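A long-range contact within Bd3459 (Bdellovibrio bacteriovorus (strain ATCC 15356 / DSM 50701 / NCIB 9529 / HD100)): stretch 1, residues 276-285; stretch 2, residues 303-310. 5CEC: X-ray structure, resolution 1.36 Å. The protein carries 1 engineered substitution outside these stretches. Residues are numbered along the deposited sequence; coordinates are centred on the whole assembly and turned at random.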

ATOM      1  N   LYS A 276     -10.008   3.917 -24.932  1.00 23.16           N
ATOM      2  CA  LYS A 276      -8.955   2.912 -24.767  1.00 23.04           C
ATOM      3  C   LYS A 276      -9.490   1.486 -24.905  1.00 24.06           C
ATOM      4  O   LYS A 276      -8.850   0.620 -25.504  1.00 26.34           O
ATOM      5  CB  LYS A 276      -8.319   3.111 -23.385  1.00 22.31           C
ATOM      6  CG  LYS A 276      -7.146   2.213 -23.061  1.00 23.27           C
ATOM      7  CD  LYS A 276      -5.897   2.564 -23.827  1.00 23.61           C
ATOM      8  CE  LYS A 276      -4.803   1.561 -23.530  1.00 23.07           C
ATOM      9  NZ  LYS A 276      -3.498   1.996 -24.075  1.00 24.28           N
ATOM     10  N   MET A 277     -10.659   1.248 -24.325  1.00 24.63           N
ATOM     11  CA  MET A 277     -11.183  -0.097 -24.118  1.00 25.95           C
ATOM     12  C   MET A 277     -12.526  -0.331 -24.759  1.00 26.75           C
ATOM     13  O   MET A 277     -13.024  -1.432 -24.679  1.00 28.83           O
ATOM     14  CB  MET A 277     -11.315  -0.370 -22.608  1.00 29.26           C
ATOM     15  CG  MET A 277     -10.054  -0.137 -21.812  1.00 30.35           C
ATOM     16  SD  MET A 277      -8.871  -1.466 -22.062  1.00 32.16           S
ATOM     17  CE  MET A 277      -7.704  -1.174 -20.763  1.00 25.01           C
ATOM     18  N   GLN A 278     -13.122   0.715 -25.339  1.00 26.21           N
ATOM     19  CA  GLN A 278     -14.504   0.654 -25.846  1.00 28.49           C
ATOM     20  C   GLN A 278     -15.397   0.213 -24.679  1.00 29.27           C
ATOM     21  O   GLN A 278     -16.342  -0.551 -24.850  1.00 33.09           O
ATOM     22  CB  GLN A 278     -14.625  -0.255 -27.084  1.00 32.07           C
ATOM     23  CG  GLN A 278     -13.880   0.266 -28.308  1.00 36.12           C
ATOM     24  CD  GLN A 278     -12.370   0.289 -28.117  1.00 39.38           C
ATOM     25  OE1 GLN A 278     -11.752  -0.759 -27.884  1.00 43.23           O
ATOM     26  NE2 GLN A 278     -11.764   1.480 -28.187  1.00 39.28           N
ATOM     27  N   ALA A 279     -15.073   0.717 -23.485  1.00 28.90           N
ATOM     28  CA  ALA A 279     -15.789   0.413 -22.274  1.00 28.56           C
ATOM     29  C   ALA A 279     -16.779   1.524 -21.986  1.00 29.20           C
ATOM     30  O   ALA A 279     -16.638   2.658 -22.459  1.00 34.28           O
ATOM     31  CB  ALA A 279     -14.808   0.278 -21.121  1.00 28.80           C
ATOM     32  N   ASP A 280     -17.814   1.184 -21.240  1.00 25.74           N
ATOM     33  CA  ASP A 280     -18.729   2.196 -20.742  1.00 29.08           C
ATOM     34  C   ASP A 280     -19.012   1.966 -19.254  1.00 30.30           C
ATOM     35  O   ASP A 280     -18.304   1.182 -18.594  1.00 27.43           O
ATOM     36  CB  ASP A 280     -19.974   2.225 -21.629  1.00 32.63           C
ATOM     37  CG  ASP A 280     -20.705   0.897 -21.665  1.00 35.77           C
ATOM     38  OD1 ASP A 280     -20.669   0.151 -20.670  1.00 36.07           O
ATOM     39  OD2 ASP A 280     -21.331   0.600 -22.694  1.00 44.09           O
ATOM     40  N   THR A 281     -20.032   2.637 -18.723  1.00 32.36           N
ATOM     41  CA  THR A 281     -20.394   2.568 -17.291  1.00 35.94           C
ATOM     42  C   THR A 281     -20.693   1.162 -16.791  1.00 31.23           C
ATOM     43  O   THR A 281     -20.458   0.856 -15.625  1.00 32.27           O
ATOM     44  CB  THR A 281     -21.677   3.372 -16.956  1.00 41.79           C
ATOM     45  OG1 THR A 281     -22.835   2.662 -17.423  1.00 49.02           O
ATOM     46  CG2 THR A 281     -21.638   4.751 -17.519  1.00 40.94           C
ATOM     47  N   SER A 282     -21.251   0.344 -17.682  1.00 31.98           N
ATOM     48  CA  SER A 282     -21.571  -1.041 -17.370  1.00 31.65           C
ATOM     49  C   SER A 282     -20.313  -1.918 -17.152  1.00 28.21           C
ATOM     50  O   SER A 282     -20.401  -2.940 -16.501  1.00 30.80           O
ATOM     51  CB  SER A 282     -22.501  -1.604 -18.471  1.00 32.85           C
ATOM     52  OG  SER A 282     -21.768  -2.026 -19.621  1.00 38.57           O
ATOM     53  N   ASP A 283     -19.172  -1.519 -17.711  1.00 25.17           N
ATOM     54  CA  ASP A 283     -17.887  -2.214 -17.552  1.00 22.34           C
ATOM     55  C   ASP A 283     -17.059  -1.658 -16.387  1.00 21.39           C
ATOM     56  O   ASP A 283     -16.380  -2.406 -15.703  1.00 20.75           O
ATOM     57  CB  ASP A 283     -17.047  -2.074 -18.815  1.00 23.61           C
ATOM     58  CG  ASP A 283     -17.755  -2.583 -20.054  1.00 26.28           C
ATOM     59  OD1 ASP A 283     -18.174  -3.749 -20.013  1.00 31.73           O
ATOM     60  OD2 ASP A 283     -17.908  -1.823 -21.047  1.00 28.10           O
ATOM     61  N   ILE A 284     -17.102  -0.341 -16.213  1.00 20.87           N
ATOM     62  CA  ILE A 284     -16.263   0.343 -15.236  1.00 20.55           C
ATOM     63  C   ILE A 284     -16.856   1.696 -14.881  1.00 22.39           C
ATOM     64  O   ILE A 284     -17.254   2.442 -15.762  1.00 25.80           O
ATOM     65  CB  ILE A 284     -14.810   0.495 -15.778  1.00 21.52           C
ATOM     66  CG1 ILE A 284     -13.890   1.159 -14.745  1.00 22.42           C
ATOM     67  CG2 ILE A 284     -14.759   1.240 -17.112  1.00 23.46           C
ATOM     68  CD1 ILE A 284     -12.411   0.948 -15.016  1.00 23.73           C
ATOM     69  N   GLU A 285     -16.941   1.996 -13.585  1.00 20.23           N
ATOM     70  CA  GLU A 285     -17.512   3.250 -13.140  1.00 22.81           C
ATOM     71  C   GLU A 285     -16.656   3.755 -12.003  1.00 20.95           C
ATOM     72  O   GLU A 285     -16.638   3.178 -10.917  1.00 22.21           O
ATOM     73  CB  GLU A 285     -18.951   3.070 -12.716  1.00 24.56           C
ATOM     74  CG  GLU A 285     -19.626   4.355 -12.303  1.00 28.16           C
ATOM     75  CD  GLU A 285     -21.032   4.149 -11.792  1.00 29.25           C
ATOM     76  OE1 GLU A 285     -21.752   3.259 -12.302  1.00 32.06           O
ATOM     77  OE2 GLU A 285     -21.426   4.904 -10.887  1.00 34.83           O
ATOM     78  N   ASN A 303     -15.569   2.918  -6.541  1.00 17.84           N
ATOM     79  CA  ASN A 303     -15.218   2.543  -7.893  1.00 17.38           C
ATOM     80  C   ASN A 303     -15.554   1.058  -8.067  1.00 17.07           C
ATOM     81  O   ASN A 303     -15.257   0.231  -7.203  1.00 17.10           O
ATOM     82  CB  ASN A 303     -13.718   2.686  -8.126  1.00 17.18           C
ATOM     83  CG  ASN A 303     -13.226   4.116  -8.145  1.00 16.25           C
ATOM     84  OD1 ASN A 303     -13.976   5.077  -8.222  1.00 17.83           O
ATOM     85  ND2 ASN A 303     -11.909   4.260  -8.066  1.00 15.86           N
ATOM     86  N   GLU A 304     -16.164   0.731  -9.204  1.00 18.22           N
ATOM     87  CA  GLU A 304     -16.475  -0.652  -9.538  1.00 17.64           C
ATOM     88  C   GLU A 304     -16.055  -0.952 -10.951  1.00 17.98           C
ATOM     89  O   GLU A 304     -16.078  -0.074 -11.813  1.00 18.94           O
ATOM     90  CB  GLU A 304     -17.968  -0.956  -9.380  1.00 19.69           C
ATOM     91  CG  GLU A 304     -18.515  -0.724  -7.976  1.00 21.05           C
ATOM     92  CD  GLU A 304     -19.850  -1.392  -7.753  1.00 27.64           C
ATOM     93  OE1 GLU A 304     -20.460  -1.816  -8.730  1.00 33.83           O
ATOM     94  OE2 GLU A 304     -20.334  -1.416  -6.616  1.00 34.78           O
ATOM     95  N   ALA A 305     -15.686  -2.205 -11.179  1.00 16.02           N
ATOM     96  CA  ALA A 305     -15.433  -2.676 -12.544  1.00 16.62           C
ATOM     97  C   ALA A 305     -15.530  -4.175 -12.585  1.00 16.97           C
ATOM     98  O   ALA A 305     -15.616  -4.852 -11.540  1.00 17.25           O
ATOM     99  CB  ALA A 305     -14.048  -2.253 -13.033  1.00 17.89           C
ATOM    100  N   THR A 306     -15.512  -4.713 -13.799  1.00 17.22           N
ATOM    101  CA  THR A 306     -15.518  -6.150 -13.975  1.00 16.85           C
ATOM    102  C   THR A 306     -14.116  -6.728 -13.801  1.00 16.93           C
ATOM    103  O   THR A 306     -13.113  -6.066 -14.037  1.00 16.87           O
ATOM    104  CB  THR A 306     -16.087  -6.549 -15.346  1.00 18.39           C
ATOM    105  OG1 THR A 306     -15.158  -6.181 -16.363  1.00 19.58           O
ATOM    106  CG2 THR A 306     -17.464  -5.900 -15.623  1.00 19.37           C
ATOM    107  N   CYS A 307     -14.075  -8.012 -13.478  1.00 17.40           N
ATOM    108  CA  CYS A 307     -12.821  -8.746 -13.373  1.00 18.06           C
ATOM    109  C   CYS A 307     -12.135  -8.749 -14.765  1.00 17.30           C
ATOM    110  O   CYS A 307     -10.926  -8.540 -14.861  1.00 17.83           O
ATOM    111  CB  CYS A 307     -13.093 -10.148 -12.860  1.00 20.01           C
ATOM    112  SG  CYS A 307     -11.637 -11.031 -12.302  1.00 24.95           S
ATOM    113  N   GLU A 308     -12.910  -8.958 -15.845  1.00 17.64           N
ATOM    114  CA  GLU A 308     -12.362  -8.880 -17.205  1.00 18.97           C
ATOM    115  C   GLU A 308     -11.672  -7.547 -17.479  1.00 17.25           C
ATOM    116  O   GLU A 308     -10.576  -7.504 -18.052  1.00 18.77           O
ATOM    117  CB  GLU A 308     -13.435  -9.117 -18.284  1.00 21.87           C
ATOM    118  CG  GLU A 308     -13.849 -10.560 -18.425  1.00 26.73           C
ATOM    119  CD  GLU A 308     -14.716 -10.829 -19.642  1.00 33.82           C
ATOM    120  OE1 GLU A 308     -15.061  -9.886 -20.390  1.00 41.99           O
ATOM    121  OE2 GLU A 308     -15.049 -12.008 -19.866  1.00 41.30           O
ATOM    122  N   MET A 309     -12.293  -6.453 -17.025  1.00 17.09           N
ATOM    123  CA  MET A 309     -11.698  -5.136 -17.211  1.00 17.00           C
ATOM    124  C   MET A 309     -10.333  -5.041 -16.508  1.00 16.15           C
ATOM    125  O   MET A 309      -9.403  -4.388 -17.007  1.00 17.12           O
ATOM    126  CB  MET A 309     -12.623  -4.025 -16.721  1.00 18.89           C
ATOM    127  CG  MET A 309     -13.682  -3.612 -17.720  1.00 23.59           C
ATOM    128  SD  MET A 309     -13.036  -2.903 -19.252  1.00 28.82           S
ATOM    129  CE  MET A 309     -11.670  -1.946 -18.670  1.00 21.63           C
ATOM    130  N   MET A 310     -10.208  -5.652 -15.328  1.00 16.83           N
ATOM    131  CA  MET A 310      -8.922  -5.656 -14.647  1.00 16.15           C
ATOM    132  C   MET A 310      -7.822  -6.373 -15.444  1.00 15.26           C
ATOM    133  O   MET A 310      -6.679  -5.918 -15.510  1.00 15.91           O
ATOM    134  CB  MET A 310      -9.084  -6.219 -13.234  1.00 16.08           C
ATOM    135  CG  MET A 310      -9.969  -5.388 -12.322  1.00 16.71           C
ATOM    136  SD  MET A 310      -9.473  -3.642 -12.160  1.00 17.44           S
ATOM    137  CE  MET A 310     -10.446  -2.833 -13.420  1.00 18.56           C
TER
HETATM  138  O   HOH W   1     -20.750   0.880 -10.290  1.00 30.09           O

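Stretch 2 brings a short strand and then the first turn of a helix; the strand pairs antiparallel with Ile-284 and Glu-285 of stretch 1, and the helix packs on the residues before them. Asn-303 leads in with its backbone: its CA lies 3.4 Å from Glu-285 O, a CA-H...O contact beside the true hydrogen bonds.

Glu-304 pairs with Glu-285 in a hydrogen-bonded register. Glu-304 N donates to Glu-285 O at 3.0 Å and Glu-285 N donates to Glu-304 O at 2.9 Å, both nearly straight. The two glutamates share one face of the sheet and are partly exposed, a suitable place for charged groups; water 1 lies 3.1 Å from Glu-304 OE1 and, by a weak bond, 3.3 Å from Glu-285 OE1.

Ala-305 turns to the other face, alongside Ile-284, in a non-hydrogen-bonded pair whose CA atoms approach to 4.1 Å. The small methyl suits so close a pairing; Ala-305 CB meets Ile-284 CG1 at 3.8 Å, so the buried face is apolar while the glutamate face is polar.

Thr-306 joins sheet to helix. Its N donates to Asp-283 O at 3.1 Å, extending the ladder, while its OG1, with chi1 in p, accepts from Met-309 N at 3.0 Å and caps the helix. Asp-283 is held in turn by its own loop, its OD2 accepting from Asp-280 N at 3.0 Å.

Cys-307 and Glu-308 make no contact with stretch 1, but within the first turn Met-309 points toward it and has 90 Å² covered, the most of any residue here. Its m, m, m side chain runs past the loop to the end of the preceding helix: CG lies 3.9 Å from Asp-283 CB, SD 4.1 Å from Ala-279 CB, and CE 4.0 Å from CG of the helical Met-277. A long, flexible, unbranched side chain suits this reach, passing Asp-283 CB and ending in apolar contacts with Ala-279 and Met-277.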